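Local coordinates for Endonuclease/exonuclease/phosphatase domain-containing protein (Enterococcus faecalis, PDB 3L1W), which is of unknown function but may act as a 3'-5' RNA exonuclease, with the fold of the endonuclease/exonuclease/phosphatase enzymes, at residues Asp51-Ala63 / Gly71-Val83. Numbering follows the deposited sequence.
With SO4 (sulfate ion), chain G.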
loop_
_atom_site.group_PDB
_atom_site.type_symbol
_atom_site.label_atom_id
_atom_site.label_comp_id
_atom_site.label_asym_id
_atom_site.label_seq_id
_atom_site.Cartn_x
_atom_site.Cartn_y
_atom_site.Cartn_z
ATOM N N ASP A 51 -18.855 -11.276 -7.492
ATOM C CA ASP A 51 -17.601 -11.561 -6.803
ATOM C C ASP A 51 -17.144 -10.395 -5.926
ATOM O O ASP A 51 -16.655 -10.607 -4.813
ATOM C CB ASP A 51 -16.496 -11.944 -7.801
ATOM C CG ASP A 51 -16.685 -13.340 -8.379
ATOM O OD1 ASP A 51 -17.348 -14.184 -7.734
ATOM O OD2 ASP A 51 -16.161 -13.594 -9.483
ATOM N N LEU A 52 -17.296 -9.162 -6.408
ATOM C CA LEU A 52 -16.948 -8.014 -5.572
ATOM C C LEU A 52 -17.777 -7.996 -4.294
ATOM O O LEU A 52 -17.251 -7.730 -3.217
ATOM C CB LEU A 52 -17.127 -6.698 -6.326
ATOM C CG LEU A 52 -16.114 -6.454 -7.444
ATOM C CD1 LEU A 52 -16.468 -5.188 -8.223
ATOM C CD2 LEU A 52 -14.710 -6.364 -6.882
ATOM N N LYS A 53 -19.079 -8.244 -4.416
ATOM C CA LYS A 53 -19.934 -8.312 -3.237
ATOM C C LYS A 53 -19.544 -9.455 -2.302
ATOM O O LYS A 53 -19.580 -9.303 -1.084
ATOM C CB LYS A 53 -21.411 -8.445 -3.630
ATOM C CG LYS A 53 -21.970 -7.236 -4.375
ATOM C CD LYS A 53 -23.424 -7.478 -4.779
ATOM C CE LYS A 53 -23.984 -6.297 -5.549
ATOM N NZ LYS A 53 -25.340 -6.580 -6.118
ATOM N N ALA A 54 -19.183 -10.599 -2.870
ATOM C CA ALA A 54 -18.920 -11.784 -2.059
ATOM C C ALA A 54 -17.556 -11.734 -1.373
ATOM O O ALA A 54 -17.414 -12.161 -0.222
ATOM C CB ALA A 54 -19.027 -13.034 -2.914
ATOM N N TYR A 55 -16.565 -11.197 -2.079
ATOM C CA TYR A 55 -15.173 -11.313 -1.637
ATOM C C TYR A 55 -14.503 -10.020 -1.187
ATOM O O TYR A 55 -13.354 -10.044 -0.762
ATOM C CB TYR A 55 -14.329 -11.998 -2.723
ATOM C CG TYR A 55 -14.763 -13.419 -2.967
ATOM C CD1 TYR A 55 -14.439 -14.421 -2.073
ATOM C CD2 TYR A 55 -15.502 -13.755 -4.093
ATOM C CE1 TYR A 55 -14.839 -15.726 -2.287
ATOM C CE2 TYR A 55 -15.907 -15.062 -4.320
ATOM C CZ TYR A 55 -15.571 -16.039 -3.407
ATOM O OH TYR A 55 -15.974 -17.339 -3.608
ATOM N N THR A 56 -15.200 -8.893 -1.279
ATOM C CA THR A 56 -14.709 -7.686 -0.626
ATOM C C THR A 56 -15.608 -7.343 0.549
ATOM O O THR A 56 -16.718 -7.882 0.700
ATOM C CB THR A 56 -14.609 -6.438 -1.561
ATOM O OG1 THR A 56 -15.907 -5.848 -1.712
ATOM C CG2 THR A 56 -14.033 -6.802 -2.934
ATOM N N THR A 57 -15.121 -6.425 1.371
ATOM C CA THR A 57 -15.828 -5.996 2.567
ATOM C C THR A 57 -16.790 -4.841 2.275
ATOM O O THR A 57 -17.472 -4.363 3.176
ATOM C CB THR A 57 -14.820 -5.526 3.619
ATOM O OG1 THR A 57 -14.010 -4.488 3.055
ATOM C CG2 THR A 57 -13.905 -6.690 4.017
ATOM N N PHE A 58 -16.866 -4.421 1.015
ATOM C CA PHE A 58 -17.590 -3.194 0.655
ATOM C C PHE A 58 -19.057 -3.366 0.268
ATOM O O PHE A 58 -19.464 -4.401 -0.252
ATOM C CB PHE A 58 -16.892 -2.504 -0.521
ATOM C CG PHE A 58 -15.599 -1.857 -0.160
ATOM C CD1 PHE A 58 -14.448 -2.607 -0.045
ATOM C CD2 PHE A 58 -15.531 -0.491 0.059
ATOM C CE1 PHE A 58 -13.235 -2.005 0.296
ATOM C CE2 PHE A 58 -14.330 0.123 0.395
ATOM C CZ PHE A 58 -13.176 -0.639 0.522
ATOM N N THR A 59 -19.847 -2.323 0.516
ATOM C CA THR A 59 -21.170 -2.216 -0.088
ATOM C C THR A 59 -20.948 -1.867 -1.553
ATOM O O THR A 59 -20.023 -1.125 -1.878
ATOM C CB THR A 59 -21.998 -1.132 0.622
ATOM O OG1 THR A 59 -22.166 -1.507 1.993
ATOM C CG2 THR A 59 -23.383 -0.998 -0.013
ATOM N N CYS A 60 -21.773 -2.433 -2.431
ATOM C CA CYS A 60 -21.606 -2.291 -3.872
ATOM C C CYS A 60 -22.840 -1.709 -4.539
ATOM O O CYS A 60 -23.908 -2.318 -4.521
ATOM C CB CYS A 60 -21.317 -3.657 -4.494
ATOM S SG CYS A 60 -21.058 -3.608 -6.279
ATOM N N LEU A 61 -22.676 -0.524 -5.114
ATOM C CA LEU A 61 -23.654 0.075 -6.003
ATOM C C LEU A 61 -23.215 -0.268 -7.417
ATOM O O LEU A 61 -22.046 -0.123 -7.751
ATOM C CB LEU A 61 -23.620 1.589 -5.829
ATOM C CG LEU A 61 -24.303 2.423 -6.907
ATOM C CD1 LEU A 61 -25.820 2.273 -6.806
ATOM C CD2 LEU A 61 -23.890 3.882 -6.752
ATOM N N SER A 62 -24.135 -0.727 -8.258
ATOM C CA SER A 62 -23.736 -1.066 -9.621
ATOM C C SER A 62 -24.828 -0.793 -10.640
ATOM O O SER A 62 -25.994 -0.639 -10.292
ATOM C CB SER A 62 -23.295 -2.528 -9.731
ATOM O OG SER A 62 -24.400 -3.407 -9.598
ATOM N N ALA A 63 -24.420 -0.736 -11.903
ATOM C CA ALA A 63 -25.340 -0.555 -13.023
ATOM C C ALA A 63 -24.612 -1.059 -14.250
ATOM O O ALA A 63 -23.384 -1.129 -14.255
ATOM C CB ALA A 63 -25.709 0.909 -13.182
ATOM N N GLY A 71 -25.177 -6.879 -19.006
ATOM C CA GLY A 71 -24.013 -6.348 -19.694
ATOM C C GLY A 71 -22.833 -5.967 -18.814
ATOM O O GLY A 71 -22.861 -6.136 -17.596
ATOM N N GLU A 72 -21.788 -5.448 -19.449
ATOM C CA GLU A 72 -20.625 -4.916 -18.737
ATOM C C GLU A 72 -21.035 -3.640 -18.019
ATOM O O GLU A 72 -21.759 -2.807 -18.572
ATOM C CB GLU A 72 -19.488 -4.632 -19.725
ATOM C CG GLU A 72 -18.258 -3.982 -19.101
ATOM C CD GLU A 72 -17.196 -3.626 -20.131
ATOM O OE1 GLU A 72 -17.118 -4.309 -21.176
ATOM O OE2 GLU A 72 -16.433 -2.668 -19.891
ATOM N N GLY A 73 -20.571 -3.474 -16.788
ATOM C CA GLY A 73 -21.046 -2.371 -15.977
ATOM C C GLY A 73 -19.986 -1.663 -15.157
ATOM O O GLY A 73 -18.784 -1.892 -15.300
ATOM N N LEU A 74 -20.471 -0.776 -14.299
ATOM C CA LEU A 74 -19.640 0.009 -13.403
ATOM C C LEU A 74 -20.107 -0.265 -11.988
ATOM O O LEU A 74 -21.243 -0.694 -11.770
ATOM C CB LEU A 74 -19.812 1.496 -13.686
ATOM C CG LEU A 74 -19.524 1.984 -15.100
ATOM C CD1 LEU A 74 -19.788 3.483 -15.215
ATOM C CD2 LEU A 74 -18.081 1.645 -15.503
ATOM N N ALA A 75 -19.233 -0.022 -11.017
ATOM C CA ALA A 75 -19.635 -0.136 -9.625
ATOM C C ALA A 75 -19.010 0.980 -8.826
ATOM O O ALA A 75 -17.963 1.530 -9.196
ATOM C CB ALA A 75 -19.218 -1.506 -9.043
ATOM N N ILE A 76 -19.666 1.334 -7.732
ATOM C CA ILE A 76 -19.026 2.145 -6.715
ATOM C C ILE A 76 -19.079 1.342 -5.433
ATOM O O ILE A 76 -20.157 1.002 -4.954
ATOM C CB ILE A 76 -19.729 3.501 -6.518
ATOM C CG1 ILE A 76 -19.697 4.301 -7.819
ATOM C CG2 ILE A 76 -19.027 4.292 -5.395
ATOM C CD1 ILE A 76 -20.511 5.587 -7.770
ATOM N N LEU A 77 -17.904 0.976 -4.927
ATOM C CA LEU A 77 -17.812 0.259 -3.668
ATOM C C LEU A 77 -17.630 1.299 -2.583
ATOM O O LEU A 77 -16.873 2.255 -2.754
ATOM C CB LEU A 77 -16.596 -0.678 -3.678
ATOM C CG LEU A 77 -16.531 -1.709 -4.802
ATOM C CD1 LEU A 77 -15.279 -2.572 -4.673
ATOM C CD2 LEU A 77 -17.788 -2.576 -4.802
ATOM N N TYR A 78 -18.314 1.126 -1.462
ATOM C CA TYR A 78 -18.131 2.058 -0.352
ATOM C C TYR A 78 -18.320 1.384 0.993
ATOM O O TYR A 78 -19.004 0.364 1.114
ATOM C CB TYR A 78 -19.042 3.292 -0.497
ATOM C CG TYR A 78 -20.524 2.996 -0.474
ATOM C CD1 TYR A 78 -21.274 3.200 0.678
ATOM C CD2 TYR A 78 -21.168 2.515 -1.601
ATOM C CE1 TYR A 78 -22.641 2.941 0.694
ATOM C CE2 TYR A 78 -22.538 2.253 -1.589
ATOM C CZ TYR A 78 -23.254 2.465 -0.437
ATOM O OH TYR A 78 -24.606 2.200 -0.428
ATOM N N ASN A 79 -17.690 1.962 2.006
ATOM C CA ASN A 79 -17.785 1.458 3.373
ATOM C C ASN A 79 -18.784 2.316 4.131
ATOM O O ASN A 79 -18.534 3.502 4.353
ATOM C CB ASN A 79 -16.406 1.549 4.033
ATOM C CG ASN A 79 -16.404 1.088 5.480
ATOM O OD1 ASN A 79 -17.442 1.018 6.127
ATOM N ND2 ASN A 79 -15.217 0.779 5.998
ATOM N N GLU A 80 -19.914 1.728 4.517
ATOM C CA GLU A 80 -20.985 2.486 5.163
ATOM C C GLU A 80 -20.625 3.078 6.524
ATOM O O GLU A 80 -21.289 4.007 6.992
ATOM C CB GLU A 80 -22.254 1.638 5.249
ATOM C CG GLU A 80 -22.940 1.466 3.896
ATOM C CD GLU A 80 -24.175 0.586 3.970
ATOM O OE1 GLU A 80 -24.989 0.772 4.896
ATOM O OE2 GLU A 80 -24.332 -0.288 3.096
ATOM N N GLN A 81 -19.573 2.570 7.151
ATOM C CA GLN A 81 -19.109 3.160 8.401
ATOM C C GLN A 81 -18.346 4.456 8.146
ATOM O O GLN A 81 -18.100 5.226 9.071
ATOM C CB GLN A 81 -18.192 2.197 9.153
ATOM C CG GLN A 81 -18.870 0.969 9.713
ATOM C CD GLN A 81 -17.977 0.247 10.713
ATOM O OE1 GLN A 81 -17.210 -0.646 10.351
ATOM N NE2 GLN A 81 -18.060 0.651 11.980
ATOM N N LYS A 82 -17.952 4.677 6.894
ATOM C CA LYS A 82 -17.156 5.846 6.524
ATOM C C LYS A 82 -17.950 6.853 5.693
ATOM O O LYS A 82 -17.818 8.069 5.874
ATOM C CB LYS A 82 -15.907 5.408 5.749
ATOM C CG LYS A 82 -14.950 4.546 6.577
ATOM C CD LYS A 82 -13.719 4.162 5.785
ATOM C CE LYS A 82 -12.731 3.353 6.638
ATOM N NZ LYS A 82 -11.603 2.824 5.810
ATOM N N VAL A 83 -18.755 6.352 4.760
ATOM C CA VAL A 83 -19.613 7.226 3.958
ATOM C C VAL A 83 -20.960 6.573 3.751
ATOM O O VAL A 83 -21.057 5.352 3.655
ATOM C CB VAL A 83 -19.018 7.537 2.570
ATOM C CG1 VAL A 83 -17.704 8.314 2.701
ATOM C CG2 VAL A 83 -18.816 6.257 1.767
HETATM S S SO4 G . -10.238 6.316 4.942
HETATM O O1 SO4 G . -9.980 4.972 4.420
HETATM O O2 SO4 G . -10.951 6.182 6.207
HETATM O O3 SO4 G . -8.973 7.007 5.161
HETATM O O4 SO4 G . -11.068 7.065 4.000
HETATM O O HOH W 1 -20.278 -1.082 3.946
#
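Thr-59 and Tyr-78 face each other at one end of an antiparallel hairpin, where Thr-59 CB sits over the middle of the Tyr-78 ring, 4.0 Å from its centroid and only 12° off the normal, a CH-pi contact. The Tyr-78 torsion makes it possible: CG lies between the backbone N and the carbonyl carbon (chi1 62°), which swings the ring across the neighbouring strand. The rotamer of Thr-59, with CG2 anti to its own N, lays that methyl 3.4 Å from Tyr-78 OH and turns OG1 to Glu-80. This hydroxyl donates to Glu-80 OE2 over 2.7 Å, meeting the carboxylate on its anti side and 27° out of plane. A water donates to the same OG1 and accepts from Glu-80 N, so side chain and backbone of Glu-80 are both tied to one hydroxyl.

Reciprocal backbone bonds at Thr-59/Tyr-78, Leu-61/Ile-76 and Ala-63/Leu-74 set the register. On the Thr-59 face, Leu-61 and Ile-76 lie side by side, CD2 to CD1 3.9 Å, and both also touch Leu-113 of the second sheet; Phe-117 meets the Tyr-78 ring edge-to-face. On the other face, Leu-77 CD2 packs 3.7 Å from Cys-60 CB, and Cys-60 SG extends to Ala-75 CB at 3.9 Å. Phe-58 crosses Leu-77 at about a right angle, CB to CB 3.7 Å, and presents its ring edge to the Tyr-78 backbone. Just before it, Thr-56 OG1 donates to Leu-52 O and accepts from Phe-58 N, an ST turn leading out of helix 46-55.

Strand 59-64 thus forms the border of one sheet of the DNase I-like sandwich, with apolar contacts on both faces; the polar grip lies at the Thr-59 end, where hydroxyl, carboxylate and water probably restrain the Asx turn of Asn-79, in which Glu-80 lies.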